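Local atomic coordinates of ATP-dependent 6-phosphofructokinase isozyme 2 (Escherichia coli, PDB entry 3UMO), a protein that catalyses the ATP-dependent phosphorylation of fructose 6-phosphate to fructose 1,6-bisphosphate, the first committing step of glycolysis, as a homodimer. Residues C295-D298 / D299-I303. Residues are numbered along the deposited sequence; the frame is centred on the assembly and turned at random.
Sequences CSHD and DTQKI
Ser296 is the N-cap of helix 297-307, the C-terminal helix of this ribokinase-family kinase, and its OG accepts a weak capping bond from Asp299 N at 3.3 Å. The hydroxyl is placed there by its first torsion, which sets OG between the backbone N and the carbonyl carbon. The Asp299 carboxylate turns back toward the cap. A water bridges the two residues: it accepts from Ser296 N and donates to Asp299 OD2 at 2.7 Å. Asp299 also touches Asn289, so the cap lies beside the potassium site, to which Asn289, Gly291 and Arg293 contribute.

The first helical turn closes on Ser296 O, which takes two bonds from Thr300. Thr300 N lies 3.1 Å from Ser296 O. Thr300 OG1 donates to Ser296 O at 2.9 Å from the opposite face, 38° out of the carbonyl plane. Thr300 is buried. Its side chain packs on Phe278, Ala282 and Ala285 of helix 272-286, and Thr300 OG1 lies 3.6 Å from Cys295 CB.

On the exposed side, His297 and Gln301 are one turn apart. With CG anti to the backbone N in both, the side chains cross at a slant, ring and amide planes 83° apart. Gln301 OE1 approaches His297 CE1 obliquely, at 3.2 Å. The ring is held by its neighbour in sequence: His297 ND1 donates in the ring plane to Asp298 OD1, at 3.1 Å and an N-H...O angle of 171°.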
loop_
_atom_site.group_PDB
_atom_site.type_symbol
_atom_site.label_atom_id
_atom_site.label_comp_id
_atom_site.label_asym_id
_atom_site.label_seq_id
_atom_site.Cartn_x
_atom_site.Cartn_y
_atom_site.Cartn_z
ATOM N N CYS A 295 12.717 -25.220 -5.030
ATOM C CA CYS A 295 12.101 -26.524 -4.801
ATOM C C CYS A 295 12.975 -27.459 -3.959
ATOM O O CYS A 295 14.203 -27.459 -4.086
ATOM C CB CYS A 295 11.822 -27.197 -6.150
ATOM S SG CYS A 295 13.316 -27.427 -7.173
ATOM N N SER A 296 12.343 -28.261 -3.102
ATOM C CA SER A 296 13.054 -29.310 -2.384
ATOM C C SER A 296 12.807 -30.644 -3.079
ATOM O O SER A 296 11.763 -30.843 -3.699
ATOM C CB SER A 296 12.589 -29.397 -0.928
ATOM O OG SER A 296 11.278 -29.926 -0.855
ATOM N N HIS A 297 13.762 -31.560 -2.962
ATOM C CA HIS A 297 13.626 -32.882 -3.574
ATOM C C HIS A 297 12.361 -33.625 -3.143
ATOM O O HIS A 297 11.639 -34.174 -3.981
ATOM C CB HIS A 297 14.856 -33.748 -3.287
ATOM C CG HIS A 297 14.729 -35.158 -3.784
ATOM N ND1 HIS A 297 14.075 -36.140 -3.072
ATOM C CD2 HIS A 297 15.165 -35.744 -4.924
ATOM C CE1 HIS A 297 14.114 -37.274 -3.752
ATOM N NE2 HIS A 297 14.772 -37.060 -4.879
ATOM N N ASP A 298 12.101 -33.651 -1.840
ATOM C CA ASP A 298 10.988 -34.434 -1.309
ATOM C C ASP A 298 9.627 -33.900 -1.742
ATOM O O ASP A 298 8.744 -34.681 -2.096
ATOM C CB ASP A 298 11.064 -34.535 0.213
ATOM C CG ASP A 298 12.275 -35.320 0.684
ATOM O OD1 ASP A 298 13.007 -35.866 -0.171
ATOM O OD2 ASP A 298 12.489 -35.398 1.913
ATOM N N ASP A 299 9.454 -32.581 -1.710
ATOM C CA ASP A 299 8.192 -31.979 -2.146
ATOM C C ASP A 299 7.976 -32.217 -3.637
ATOM O O ASP A 299 6.861 -32.509 -4.072
ATOM C CB ASP A 299 8.168 -30.476 -1.858
ATOM C CG ASP A 299 8.074 -30.158 -0.381
ATOM O OD1 ASP A 299 7.606 -31.020 0.394
ATOM O OD2 ASP A 299 8.466 -29.027 -0.003
ATOM N N THR A 300 9.045 -32.095 -4.417
ATOM C CA THR A 300 8.949 -32.308 -5.862
ATOM C C THR A 300 8.557 -33.757 -6.149
ATOM O O THR A 300 7.683 -34.027 -6.975
ATOM C CB THR A 300 10.274 -31.948 -6.577
ATOM O OG1 THR A 300 10.614 -30.577 -6.300
ATOM C CG2 THR A 300 10.156 -32.147 -8.085
ATOM N N GLN A 301 9.190 -34.689 -5.443
ATOM C CA GLN A 301 8.873 -36.106 -5.599
ATOM C C GLN A 301 7.418 -36.404 -5.263
ATOM O O GLN A 301 6.759 -37.164 -5.969
ATOM C CB GLN A 301 9.797 -36.968 -4.735
ATOM C CG GLN A 301 9.442 -38.446 -4.744
ATOM C CD GLN A 301 10.530 -39.316 -4.139
ATOM O OE1 GLN A 301 11.337 -38.852 -3.330
ATOM N NE2 GLN A 301 10.563 -40.584 -4.537
ATOM N N LYS A 302 6.925 -35.799 -4.187
ATOM C CA LYS A 302 5.550 -36.027 -3.737
ATOM C C LYS A 302 4.540 -35.536 -4.772
ATOM O O LYS A 302 3.578 -36.236 -5.108
ATOM C CB LYS A 302 5.306 -35.323 -2.398
ATOM C CG LYS A 302 3.917 -35.557 -1.807
ATOM C CD LYS A 302 3.644 -34.613 -0.634
ATOM C CE LYS A 302 4.649 -34.813 0.492
ATOM N NZ LYS A 302 4.369 -33.933 1.672
ATOM N N ILE A 303 4.760 -34.326 -5.273
ATOM C CA ILE A 303 3.878 -33.773 -6.298
ATOM C C ILE A 303 3.970 -34.589 -7.591
ATOM O O ILE A 303 2.950 -34.924 -8.196
ATOM C CB ILE A 303 4.179 -32.287 -6.572
ATOM C CG1 ILE A 303 3.884 -31.455 -5.320
ATOM C CG2 ILE A 303 3.338 -31.787 -7.755
ATOM C CD1 ILE A 303 4.447 -30.037 -5.356
HETATM O O HOH W 1 9.689 -27.587 -1.905
#